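Local coordinates for protein alpha-L-rhamnosidase (Klebsiella oxytoca, PDB 4XHC) that probably hydrolyses terminal alpha-L-rhamnose residues from rhamnose-containing glycosides, as a two-domain family GH78 alpha-L-rhamnosidase, at residues L250-L255 / S531-W536; F302-F307 / T465-H470; A363-Q368 / P459-N464; L436-V441 / Y472-L477. All coordinates share one frame; numbering follows the deposited sequence.

Contact 1: L250-L255 / S531-W536; sequences LRLQAL and SCTPAW
Leu-255 lies across one face of the Trp-536 indole, with its CB over the five-membered ring and its branched end further along the same ring system. This joins helix 247-259 to the start of helix 534-540, two helices of the alpha-helical catalytic domain, which in family GH78 is an (alpha/alpha)6 barrel. Leu-255 CB sits 4.0 Å from the centroid of the five-membered ring and only 6° off its normal, a CH-pi contact made squarely over the face. The leucine keeps CG beside its own backbone N (chi1 -74°), which carries CD1 over the six-membered ring, 4.0 Å above the indole plane, with Leu-255 CD2 at the CE2-CZ2 margin, 4.1 Å from Trp-536 CZ2. Trp-536 has CG anti to its N (chi1 -177°), and its indole thereby stands out against helix 247-259. Both residues remain partly exposed, so this is the more open half of the contact.

The other half is buried. Three residues earlier on each segment, Leu-252 and Thr-533 both direct their CB atoms across the interface, and they meet through carbon atoms alone. Thr-533 turns its two branches to different tasks: the hydroxyl OG1 goes to His-470 ND1 on helix 466-478 as a probable hydrogen bond, while the methyl faces Leu-252. That methyl, Thr-533 CG2, rests 3.8 Å from Leu-252 CG and 3.9 Å from Leu-252 CB.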
loop_
_atom_site.group_PDB
_atom_site.type_symbol
_atom_site.label_atom_id
_atom_site.label_comp_id
_atom_site.label_asym_id
_atom_site.label_seq_id
_atom_site.Cartn_x
_atom_site.Cartn_y
_atom_site.Cartn_z
ATOM N N LEU A 250 12.246 6.687 29.871
ATOM C CA LEU A 250 11.552 6.031 30.982
ATOM C C LEU A 250 11.748 6.766 32.302
ATOM O O LEU A 250 10.799 6.947 33.059
ATOM C CB LEU A 250 12.044 4.583 31.130
ATOM C CG LEU A 250 11.525 3.782 32.327
ATOM C CD1 LEU A 250 10.007 3.735 32.328
ATOM C CD2 LEU A 250 12.094 2.374 32.317
ATOM N N ARG A 251 12.979 7.172 32.586
ATOM C CA ARG A 251 13.283 7.829 33.854
ATOM C C ARG A 251 12.420 9.052 34.083
ATOM O O ARG A 251 11.918 9.262 35.178
ATOM C CB ARG A 251 14.751 8.234 33.930
ATOM C CG ARG A 251 15.121 8.832 35.275
ATOM C CD ARG A 251 16.622 8.880 35.507
ATOM N NE ARG A 251 17.175 10.117 34.988
ATOM C CZ ARG A 251 17.553 11.157 35.718
ATOM N NH1 ARG A 251 17.484 11.160 37.040
ATOM N NH2 ARG A 251 18.031 12.209 35.108
ATOM N N LEU A 252 12.254 9.855 33.043
ATOM C CA LEU A 252 11.462 11.078 33.137
ATOM C C LEU A 252 9.968 10.786 33.100
ATOM O O LEU A 252 9.194 11.383 33.848
ATOM C CB LEU A 252 11.855 12.059 32.033
ATOM C CG LEU A 252 12.934 13.075 32.424
ATOM C CD1 LEU A 252 14.083 12.447 33.196
ATOM C CD2 LEU A 252 13.455 13.778 31.188
ATOM N N GLN A 253 9.570 9.852 32.248
ATOM C CA GLN A 253 8.170 9.481 32.157
ATOM C C GLN A 253 7.639 8.943 33.475
ATOM O O GLN A 253 6.512 9.243 33.856
ATOM C CB GLN A 253 7.949 8.463 31.039
ATOM C CG GLN A 253 8.207 9.041 29.660
ATOM C CD GLN A 253 7.738 8.142 28.535
ATOM O OE1 GLN A 253 6.620 7.646 28.552
ATOM N NE2 GLN A 253 8.583 7.967 27.527
ATOM N N ALA A 254 8.451 8.158 34.176
ATOM C CA ALA A 254 8.036 7.602 35.468
ATOM C C ALA A 254 7.740 8.689 36.499
ATOM O O ALA A 254 6.835 8.542 37.309
ATOM C CB ALA A 254 9.082 6.628 35.999
ATOM N N LEU A 255 8.504 9.774 36.474
ATOM C CA LEU A 255 8.261 10.880 37.397
ATOM C C LEU A 255 6.891 11.505 37.153
ATOM O O LEU A 255 6.171 11.804 38.094
ATOM C CB LEU A 255 9.344 11.964 37.263
ATOM C CG LEU A 255 10.739 11.691 37.831
ATOM C CD1 LEU A 255 11.646 12.890 37.568
ATOM C CD2 LEU A 255 10.687 11.371 39.321
ATOM N N SER A 531 9.721 15.183 27.174
ATOM C CA SER A 531 9.475 16.628 27.209
ATOM C C SER A 531 8.247 17.049 28.021
ATOM O O SER A 531 7.867 18.213 27.973
ATOM C CB SER A 531 9.301 17.161 25.788
ATOM O OG SER A 531 10.392 16.790 24.972
ATOM N N CYS A 532 7.641 16.136 28.775
ATOM C CA CYS A 532 6.408 16.452 29.502
ATOM C C CYS A 532 6.591 16.628 31.020
ATOM O O CYS A 532 5.616 16.588 31.776
ATOM C CB CYS A 532 5.353 15.372 29.232
ATOM S SG CYS A 532 5.637 13.808 30.092
ATOM N N THR A 533 7.822 16.864 31.463
ATOM C CA THR A 533 8.104 16.952 32.891
ATOM C C THR A 533 7.550 18.191 33.590
ATOM O O THR A 533 7.382 18.171 34.809
ATOM C CB THR A 533 9.606 16.864 33.177
ATOM O OG1 THR A 533 10.322 17.683 32.250
ATOM C CG2 THR A 533 10.075 15.434 33.054
ATOM N N PRO A 534 7.261 19.272 32.848
ATOM C CA PRO A 534 6.614 20.390 33.533
ATOM C C PRO A 534 5.390 20.000 34.370
ATOM O O PRO A 534 5.135 20.608 35.413
ATOM C CB PRO A 534 6.216 21.299 32.383
ATOM C CG PRO A 534 7.328 21.114 31.408
ATOM C CD PRO A 534 7.727 19.665 31.506
ATOM N N ALA A 535 4.643 18.995 33.926
ATOM C CA ALA A 535 3.554 18.463 34.734
ATOM C C ALA A 535 4.043 18.016 36.123
ATOM O O ALA A 535 3.393 18.292 37.134
ATOM C CB ALA A 535 2.872 17.313 34.007
ATOM N N TRP A 536 5.197 17.348 36.167
ATOM C CA TRP A 536 5.789 16.911 37.436
ATOM C C TRP A 536 6.238 18.103 38.281
ATOM O O TRP A 536 5.869 18.208 39.445
ATOM C CB TRP A 536 6.966 15.955 37.201
ATOM C CG TRP A 536 7.575 15.409 38.470
ATOM C CD1 TRP A 536 7.019 14.498 39.323
ATOM C CD2 TRP A 536 8.851 15.736 39.016
ATOM N NE1 TRP A 536 7.867 14.244 40.373
ATOM C CE2 TRP A 536 9.003 14.989 40.203
ATOM C CE3 TRP A 536 9.884 16.584 38.618
ATOM C CZ2 TRP A 536 10.145 15.071 40.997
ATOM C CZ3 TRP A 536 11.026 16.659 39.409
ATOM C CH2 TRP A 536 11.142 15.907 40.585
#

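Contact 2: F302-F307 / T465-H470; sequences FDYSLF and TPYLRH. With RAM (alpha-L-rhamnopyranose), chain C.
Tyr-467 reaches from helix 466-478 toward Tyr-304 and Phe-307, its CB already directed at helix 302-319. CG stands anti to the backbone N (chi1 176°), extending the ring away from its helix; the ring stacks on Trp-530 of the rhamnose pocket and meets His-471 edge-to-face. Only the tip crosses to the other segment. Tyr-467 OH lies near Phe-307 CE2 and 3.8 Å from Tyr-304 CE1, oblique to both rings. A water in the plane of the Tyr-467 ring takes the polar part of the contact: it lies 2.8 Å from Tyr-467 OH and donates to Asp-303 OD2 at 2.9 Å. Asp-303 is itself held by the backbone N atoms of Phe-358 and Ile-359.

Both helices belong to the probable (alpha/alpha)6 barrel of the GH78 catalytic domain, and here their N-terminal turns face each other beside the sugar. Thr-465 is the N-cap of helix 466-478, its OG1 accepting from Leu-468 N at 3.3 Å. Tyr-304 runs from the opposite direction, past Tyr-467, and its OH donates to O4 of the bound alpha-L-rhamnopyranose at 2.6 Å, with O4 at the edge of the phenol and in its plane.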
loop_
_atom_site.group_PDB
_atom_site.type_symbol
_atom_site.label_atom_id
_atom_site.label_comp_id
_atom_site.label_asym_id
_atom_site.label_seq_id
_atom_site.Cartn_x
_atom_site.Cartn_y
_atom_site.Cartn_z
ATOM N N PHE A 302 26.517 4.706 28.469
ATOM C CA PHE A 302 27.013 4.888 29.829
ATOM C C PHE A 302 25.942 5.466 30.750
ATOM O O PHE A 302 25.717 4.938 31.840
ATOM C CB PHE A 302 28.229 5.802 29.776
ATOM C CG PHE A 302 28.911 6.033 31.104
ATOM C CD1 PHE A 302 29.846 5.126 31.597
ATOM C CD2 PHE A 302 28.678 7.202 31.818
ATOM C CE1 PHE A 302 30.509 5.364 32.789
ATOM C CE2 PHE A 302 29.327 7.437 33.014
ATOM C CZ PHE A 302 30.246 6.519 33.501
ATOM N N ASP A 303 25.274 6.529 30.304
ATOM C CA ASP A 303 24.318 7.243 31.159
ATOM C C ASP A 303 23.007 6.490 31.341
ATOM O O ASP A 303 22.510 6.369 32.463
ATOM C CB ASP A 303 24.072 8.708 30.707
ATOM C CG ASP A 303 23.631 8.847 29.245
ATOM O OD1 ASP A 303 23.925 7.962 28.407
ATOM O OD2 ASP A 303 23.033 9.899 28.919
ATOM N N TYR A 304 22.464 5.965 30.247
ATOM C CA TYR A 304 21.218 5.199 30.299
ATOM C C TYR A 304 21.336 3.940 31.160
ATOM O O TYR A 304 20.389 3.571 31.856
ATOM C CB TYR A 304 20.753 4.837 28.884
ATOM C CG TYR A 304 20.053 5.960 28.150
ATOM C CD1 TYR A 304 20.305 7.292 28.465
ATOM C CD2 TYR A 304 19.162 5.691 27.123
ATOM C CE1 TYR A 304 19.668 8.313 27.803
ATOM C CE2 TYR A 304 18.535 6.718 26.447
ATOM C CZ TYR A 304 18.797 8.022 26.794
ATOM O OH TYR A 304 18.179 9.061 26.146
ATOM N N SER A 305 22.495 3.291 31.123
ATOM C CA SER A 305 22.752 2.153 32.004
ATOM C C SER A 305 22.676 2.569 33.474
ATOM O O SER A 305 21.957 1.966 34.256
ATOM C CB SER A 305 24.117 1.517 31.704
ATOM O OG SER A 305 24.578 0.777 32.817
ATOM N N LEU A 306 23.409 3.618 33.829
ATOM C CA LEU A 306 23.389 4.134 35.195
ATOM C C LEU A 306 22.008 4.604 35.646
ATOM O O LEU A 306 21.711 4.575 36.834
ATOM C CB LEU A 306 24.377 5.285 35.348
ATOM C CG LEU A 306 25.840 4.866 35.415
ATOM C CD1 LEU A 306 26.750 6.025 35.042
ATOM C CD2 LEU A 306 26.184 4.320 36.796
ATOM N N PHE A 307 21.170 5.044 34.707
ATOM C CA PHE A 307 19.840 5.529 35.052
ATOM C C PHE A 307 18.926 4.416 35.544
ATOM O O PHE A 307 17.926 4.697 36.200
ATOM C CB PHE A 307 19.168 6.262 33.881
ATOM C CG PHE A 307 19.768 7.612 33.556
ATOM C CD1 PHE A 307 20.289 8.434 34.540
ATOM C CD2 PHE A 307 19.756 8.075 32.249
ATOM C CE1 PHE A 307 20.826 9.670 34.217
ATOM C CE2 PHE A 307 20.281 9.316 31.921
ATOM C CZ PHE A 307 20.821 10.113 32.907
ATOM N N THR A 465 17.358 19.989 23.521
ATOM C CA THR A 465 16.158 19.195 23.789
ATOM C C THR A 465 15.477 19.571 25.103
ATOM O O THR A 465 16.129 20.016 26.042
ATOM C CB THR A 465 16.482 17.689 23.828
ATOM O OG1 THR A 465 17.456 17.428 24.846
ATOM C CG2 THR A 465 17.022 17.231 22.492
ATOM N N PRO A 466 14.153 19.400 25.177
ATOM C CA PRO A 466 13.524 19.558 26.471
ATOM C C PRO A 466 14.008 18.514 27.489
ATOM O O PRO A 466 13.836 18.707 28.687
ATOM C CB PRO A 466 12.037 19.380 26.164
ATOM C CG PRO A 466 11.900 19.678 24.720
ATOM C CD PRO A 466 13.164 19.177 24.113
ATOM N N TYR A 467 14.596 17.418 27.017
ATOM C CA TYR A 467 15.235 16.430 27.902
ATOM C C TYR A 467 16.332 17.074 28.761
ATOM O O TYR A 467 16.339 16.929 29.980
ATOM C CB TYR A 467 15.823 15.284 27.065
ATOM C CG TYR A 467 16.592 14.242 27.838
ATOM C CD1 TYR A 467 15.936 13.318 28.626
ATOM C CD2 TYR A 467 17.972 14.162 27.749
ATOM C CE1 TYR A 467 16.622 12.347 29.336
ATOM C CE2 TYR A 467 18.674 13.197 28.451
ATOM C CZ TYR A 467 17.993 12.287 29.251
ATOM O OH TYR A 467 18.673 11.309 29.957
ATOM N N LEU A 468 17.256 17.781 28.118
ATOM C CA LEU A 468 18.334 18.433 28.847
ATOM C C LEU A 468 17.814 19.623 29.632
ATOM O O LEU A 468 18.310 19.926 30.709
ATOM C CB LEU A 468 19.461 18.871 27.916
ATOM C CG LEU A 468 20.688 19.464 28.606
ATOM C CD1 LEU A 468 21.180 18.547 29.707
ATOM C CD2 LEU A 468 21.795 19.702 27.596
ATOM N N ARG A 469 16.807 20.294 29.103
ATOM C CA ARG A 469 16.227 21.435 29.800
ATOM C C ARG A 469 15.577 21.018 31.100
ATOM O O ARG A 469 15.603 21.766 32.067
ATOM C CB ARG A 469 15.192 22.116 28.922
ATOM C CG ARG A 469 15.801 22.792 27.710
ATOM C CD ARG A 469 15.782 24.292 27.866
ATOM N NE ARG A 469 16.317 24.956 26.687
ATOM C CZ ARG A 469 16.341 26.276 26.532
ATOM N NH1 ARG A 469 15.853 27.052 27.486
ATOM N NH2 ARG A 469 16.832 26.819 25.427
ATOM N N HIS A 470 14.983 19.831 31.122
ATOM C CA HIS A 470 14.425 19.293 32.356
ATOM C C HIS A 470 15.440 19.359 33.482
ATOM O O HIS A 470 15.107 19.718 34.611
ATOM C CB HIS A 470 13.998 17.841 32.168
ATOM C CG HIS A 470 13.847 17.093 33.452
ATOM N ND1 HIS A 470 12.684 17.119 34.190
ATOM C CD2 HIS A 470 14.713 16.312 34.137
ATOM C CE1 HIS A 470 12.838 16.380 35.272
ATOM N NE2 HIS A 470 14.061 15.879 35.262
HETATM C C1 RAM C . 16.680 9.001 20.089
HETATM C C2 RAM C . 15.374 9.406 20.744
HETATM C C3 RAM C . 15.263 8.807 22.134
HETATM C C4 RAM C . 16.605 8.923 22.837
HETATM C C5 RAM C . 17.605 8.023 22.130
HETATM C C6 RAM C . 19.019 8.544 22.182
HETATM O O1 RAM C . 16.424 8.700 18.774
HETATM O O2 RAM C . 15.399 10.819 20.852
HETATM O O3 RAM C . 14.258 9.478 22.896
HETATM O O4 RAM C . 16.493 8.512 24.187
HETATM O O5 RAM C . 17.242 7.868 20.740
HETATM O O HOH W 1 21.369 12.028 29.971
#

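Contact 3: A363-Q368 / P459-N464; sequences ASLNKQ and PAVAMN
Val-461 and Leu-365 both set a branch anti to the backbone N: CG1 of the valine at chi1 177° and CG of the leucine at chi1 173°. With the Val-461 CB directed at the other loop, its CG1 becomes the one atom that does the touching on that side. It meets Leu-365 CD1 at 4.1 Å, the two side chains approaching at a slant. Ser-364, on the outer margin, brings its OG alongside the same methyl, 4.2 Å from Val-461 CG1. The pair of loops thus shares a single methyl between a buried leucine and an exposed serine.

These are connecting loops of the helical domain: residues 363-368 lead into helix 368-389, and the loop of residues 459-464 comes just before helix 466-478. The first of them is shaped by Asn-366, whose OD1 accepts from Gln-368 N at 3.2 Å with an N-H...O angle of 160°, closing an Asx turn that caps the coming helix. The N-H arrives from above the carbonyl plane of the amide, and the same OD1 has a second partner in Ser-422 OG; ND2 is held by Asp-351. Gln-427 bonds to the backbone of both Ser-364 and Asn-366. Val-461 packs on Gln-427 as well, and the backbone of Val-461 bonds to that of Trp-430.

Between the two loops themselves the chemistry is purely van der Waals. Their relative placement therefore probably owes more to the polar bonds each makes with its surroundings, notably around Gln-427 and Trp-430, than to this small methyl contact.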
loop_
_atom_site.group_PDB
_atom_site.type_symbol
_atom_site.label_atom_id
_atom_site.label_comp_id
_atom_site.label_asym_id
_atom_site.label_seq_id
_atom_site.Cartn_x
_atom_site.Cartn_y
_atom_site.Cartn_z
ATOM N N ALA A 363 25.754 17.247 18.452
ATOM C CA ALA A 363 26.917 16.593 17.861
ATOM C C ALA A 363 28.264 17.199 18.274
ATOM O O ALA A 363 29.266 16.513 18.267
ATOM C CB ALA A 363 26.785 16.614 16.342
ATOM N N SER A 364 28.294 18.480 18.621
ATOM C CA SER A 364 29.546 19.137 18.976
ATOM C C SER A 364 29.853 19.087 20.491
ATOM O O SER A 364 30.768 19.759 20.967
ATOM C CB SER A 364 29.501 20.593 18.504
ATOM O OG SER A 364 28.567 21.342 19.283
ATOM N N LEU A 365 29.085 18.324 21.257
ATOM C CA LEU A 365 29.218 18.349 22.721
ATOM C C LEU A 365 30.275 17.356 23.163
ATOM O O LEU A 365 30.145 16.178 22.892
ATOM C CB LEU A 365 27.879 17.999 23.411
ATOM C CG LEU A 365 27.875 17.816 24.939
ATOM C CD1 LEU A 365 28.340 19.076 25.661
ATOM C CD2 LEU A 365 26.495 17.433 25.436
ATOM N N ASN A 366 31.309 17.838 23.843
ATOM C CA ASN A 366 32.200 16.946 24.560
ATOM C C ASN A 366 31.543 16.481 25.843
ATOM O O ASN A 366 31.135 17.296 26.672
ATOM C CB ASN A 366 33.530 17.599 24.907
ATOM C CG ASN A 366 34.464 16.629 25.605
ATOM O OD1 ASN A 366 34.370 16.411 26.819
ATOM N ND2 ASN A 366 35.332 15.991 24.829
ATOM N N LYS A 367 31.493 15.171 26.032
ATOM C CA LYS A 367 30.611 14.591 27.044
ATOM C C LYS A 367 31.258 14.183 28.366
ATOM O O LYS A 367 30.569 13.736 29.269
ATOM C CB LYS A 367 29.870 13.416 26.411
ATOM C CG LYS A 367 28.761 13.913 25.507
ATOM C CD LYS A 367 28.424 12.935 24.416
ATOM C CE LYS A 367 27.287 13.471 23.584
ATOM N NZ LYS A 367 26.582 12.340 22.938
ATOM N N GLN A 368 32.560 14.377 28.501
ATOM C CA GLN A 368 33.285 13.881 29.675
ATOM C C GLN A 368 32.769 14.412 31.006
ATOM O O GLN A 368 32.507 13.645 31.913
ATOM C CB GLN A 368 34.760 14.212 29.545
ATOM C CG GLN A 368 35.545 13.976 30.811
ATOM C CD GLN A 368 37.028 14.204 30.611
ATOM O OE1 GLN A 368 37.473 15.314 30.290
ATOM N NE2 GLN A 368 37.807 13.159 30.829
ATOM N N PRO A 459 27.342 29.740 28.291
ATOM C CA PRO A 459 28.251 28.892 27.519
ATOM C C PRO A 459 27.885 28.782 26.046
ATOM O O PRO A 459 26.729 28.901 25.675
ATOM C CB PRO A 459 28.096 27.509 28.176
ATOM C CG PRO A 459 27.741 27.809 29.582
ATOM C CD PRO A 459 26.900 29.058 29.518
ATOM N N ALA A 460 28.885 28.476 25.232
ATOM C CA ALA A 460 28.724 28.441 23.786
ATOM C C ALA A 460 27.897 27.244 23.300
ATOM O O ALA A 460 27.156 27.359 22.330
ATOM C CB ALA A 460 30.102 28.441 23.121
ATOM N N VAL A 461 28.067 26.083 23.929
ATOM C CA VAL A 461 27.439 24.861 23.437
ATOM C C VAL A 461 26.084 24.694 24.109
ATOM O O VAL A 461 26.001 24.331 25.296
ATOM C CB VAL A 461 28.326 23.622 23.682
ATOM C CG1 VAL A 461 27.614 22.351 23.220
ATOM C CG2 VAL A 461 29.651 23.771 22.957
ATOM N N ALA A 462 25.035 24.946 23.339
ATOM C CA ALA A 462 23.700 25.126 23.887
ATOM C C ALA A 462 22.943 23.815 24.029
ATOM O O ALA A 462 23.388 22.775 23.536
ATOM C CB ALA A 462 22.912 26.081 23.007
ATOM N N MET A 463 21.802 23.901 24.715
ATOM C CA MET A 463 20.892 22.777 24.894
ATOM C C MET A 463 19.946 22.652 23.692
ATOM O O MET A 463 19.408 23.656 23.223
ATOM C CB MET A 463 20.048 22.994 26.146
ATOM C CG MET A 463 20.844 23.229 27.426
ATOM S SD MET A 463 19.781 23.491 28.862
ATOM C CE MET A 463 19.394 25.227 28.646
ATOM N N ASN A 464 19.738 21.430 23.209
ATOM C CA ASN A 464 18.896 21.204 22.036
ATOM C C ASN A 464 17.584 20.478 22.306
ATOM O O ASN A 464 16.770 20.359 21.400
ATOM C CB ASN A 464 19.665 20.405 20.986
ATOM C CG ASN A 464 20.602 21.260 20.157
ATOM O OD1 ASN A 464 20.558 22.493 20.192
ATOM N ND2 ASN A 464 21.472 20.600 19.405
#

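Contact 4: L436-V441 / Y472-L477; sequences LVLAEV and YIAALL
Leu-438 and Val-437 press methyl groups onto Ala-475, the close-packed centre of this contact. Leu-438 does so with its end: CG lies beside the backbone N (chi1 -72°), and although its CB does not aim at helix 466-478, CD2 comes within 3.8 Å of Ala-475 N and 4.1 Å of Ala-475 CB. Val-437 adds CG1, also 4.1 Å from Ala-475 CB. The alanine methyl is touched by both residues, and its small size lets the two backbones approach, with Leu-438 CA and Ala-475 CA 5.8 Å apart.

Two neighbouring helices of what is, as in other GH78 enzymes, probably an (alpha/alpha)6 barrel meet here: the end of helix 430-438 and the body of helix 466-478. Met-451 of helix 444-456 also packs on Ala-475, and Tyr-377 of helix 368-389 on Leu-438.

On the more open side Ala-474, partly exposed, meets one atom alone across the contact, Leu-438 CD2, its CB 4.0 Å away. At Glu-440 the chain turns out of the helix in a Schellman motif, with a positive phi of 66°, the N of Glu-440 bonded to Val-437 O and the next N, of Val-441, reaching back weakly to Leu-436 O.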
loop_
_atom_site.group_PDB
_atom_site.type_symbol
_atom_site.label_atom_id
_atom_site.label_comp_id
_atom_site.label_asym_id
_atom_site.label_seq_id
_atom_site.Cartn_x
_atom_site.Cartn_y
_atom_site.Cartn_z
ATOM N N LEU A 436 27.027 18.506 36.793
ATOM C CA LEU A 436 27.910 18.572 37.959
ATOM C C LEU A 436 27.292 19.354 39.124
ATOM O O LEU A 436 27.704 19.181 40.268
ATOM C CB LEU A 436 29.287 19.118 37.577
ATOM C CG LEU A 436 30.123 18.118 36.766
ATOM C CD1 LEU A 436 31.319 18.797 36.115
ATOM C CD2 LEU A 436 30.587 16.941 37.619
ATOM N N VAL A 437 26.306 20.198 38.843
ATOM C CA VAL A 437 25.509 20.802 39.906
ATOM C C VAL A 437 24.512 19.786 40.489
ATOM O O VAL A 437 24.290 19.753 41.694
ATOM C CB VAL A 437 24.793 22.089 39.427
ATOM C CG1 VAL A 437 23.732 22.558 40.424
ATOM C CG2 VAL A 437 25.815 23.187 39.200
ATOM N N LEU A 438 23.908 18.962 39.641
ATOM C CA LEU A 438 22.989 17.944 40.128
ATOM C C LEU A 438 23.725 16.891 40.946
ATOM O O LEU A 438 23.165 16.307 41.871
ATOM C CB LEU A 438 22.245 17.290 38.958
ATOM C CG LEU A 438 21.187 18.156 38.267
ATOM C CD1 LEU A 438 20.680 17.453 37.022
ATOM C CD2 LEU A 438 20.027 18.464 39.203
ATOM N N ALA A 439 24.982 16.663 40.599
ATOM C CA ALA A 439 25.836 15.707 41.300
ATOM C C ALA A 439 26.246 16.172 42.699
ATOM O O ALA A 439 26.779 15.385 43.487
ATOM C CB ALA A 439 27.077 15.439 40.466
ATOM N N GLU A 440 26.016 17.454 42.979
ATOM C CA GLU A 440 26.322 18.078 44.270
ATOM C C GLU A 440 27.825 18.114 44.544
ATOM O O GLU A 440 28.262 17.890 45.664
ATOM C CB GLU A 440 25.548 17.407 45.420
ATOM C CG GLU A 440 24.046 17.321 45.187
ATOM C CD GLU A 440 23.244 17.224 46.471
ATOM O OE1 GLU A 440 23.576 16.377 47.334
ATOM O OE2 GLU A 440 22.271 18.001 46.614
ATOM N N VAL A 441 28.604 18.390 43.499
ATOM C CA VAL A 441 30.042 18.620 43.639
ATOM C C VAL A 441 30.221 20.020 44.216
ATOM O O VAL A 441 29.471 20.924 43.866
ATOM C CB VAL A 441 30.758 18.505 42.276
ATOM C CG1 VAL A 441 32.222 18.888 42.392
ATOM C CG2 VAL A 441 30.624 17.098 41.710
ATOM N N TYR A 472 18.157 21.275 33.672
ATOM C CA TYR A 472 18.401 22.679 33.979
ATOM C C TYR A 472 17.391 23.178 35.013
ATOM O O TYR A 472 17.754 23.856 35.980
ATOM C CB TYR A 472 18.326 23.496 32.691
ATOM C CG TYR A 472 18.470 24.985 32.858
ATOM C CD1 TYR A 472 19.490 25.529 33.628
ATOM C CD2 TYR A 472 17.602 25.854 32.205
ATOM C CE1 TYR A 472 19.622 26.898 33.768
ATOM C CE2 TYR A 472 17.732 27.226 32.335
ATOM C CZ TYR A 472 18.741 27.737 33.121
ATOM O OH TYR A 472 18.855 29.094 33.246
ATOM N N ILE A 473 16.125 22.817 34.823
ATOM C CA ILE A 473 15.065 23.198 35.769
ATOM C C ILE A 473 15.313 22.582 37.139
ATOM O O ILE A 473 15.175 23.252 38.164
ATOM C CB ILE A 473 13.664 22.774 35.269
ATOM C CG1 ILE A 473 13.328 23.470 33.944
ATOM C CG2 ILE A 473 12.593 23.091 36.305
ATOM C CD1 ILE A 473 13.515 24.974 33.964
ATOM N N ALA A 474 15.664 21.302 37.148
ATOM C CA ALA A 474 15.917 20.588 38.391
ATOM C C ALA A 474 17.070 21.226 39.156
ATOM O O ALA A 474 17.004 21.354 40.389
ATOM C CB ALA A 474 16.219 19.129 38.108
ATOM N N ALA A 475 18.115 21.623 38.426
ATOM C CA ALA A 475 19.274 22.272 39.028
ATOM C C ALA A 475 18.904 23.629 39.628
ATOM O O ALA A 475 19.369 23.977 40.713
ATOM C CB ALA A 475 20.399 22.421 38.018
ATOM N N LEU A 476 18.068 24.391 38.936
ATOM C CA LEU A 476 17.601 25.664 39.478
ATOM C C LEU A 476 16.879 25.455 40.804
ATOM O O LEU A 476 17.186 26.121 41.791
ATOM C CB LEU A 476 16.693 26.388 38.480
ATOM C CG LEU A 476 17.398 26.969 37.247
ATOM C CD1 LEU A 476 16.388 27.376 36.186
ATOM C CD2 LEU A 476 18.268 28.161 37.620
ATOM N N LEU A 477 15.935 24.518 40.832
ATOM C CA LEU A 477 15.161 24.233 42.053
ATOM C C LEU A 477 16.057 23.759 43.208
ATOM O O LEU A 477 15.900 24.210 44.340
ATOM C CB LEU A 477 14.051 23.206 41.771
ATOM C CG LEU A 477 12.872 23.709 40.922
ATOM C CD1 LEU A 477 11.924 22.573 40.556
ATOM C CD2 LEU A 477 12.109 24.818 41.639
#

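How the contacts relate
Helix 466-478 ties the set together: contact 2 uses its first turn and contact 4 its later turns, while the loop of contact 3 runs into it. Contacts 1 and 2, with centres about 11 Å apart, touch through Leu-252 CD2 and Tyr-467 CD1 at 3.6 Å and through Arg-251 over Phe-307, a cation-pi pair. Met-463, in contact 3's loop, packs its CG 3.7 Å from Leu-468 CD2 of contact 2 and also reaches Tyr-472 of contact 4. Of the four, contact 2 alone touches the rhamnose, through Tyr-304, one of several residues that bond it; the side chain of Leu-252 in contact 1 stays about 9 Å from the sugar and that of Leu-365 in contact 3 about 12 Å.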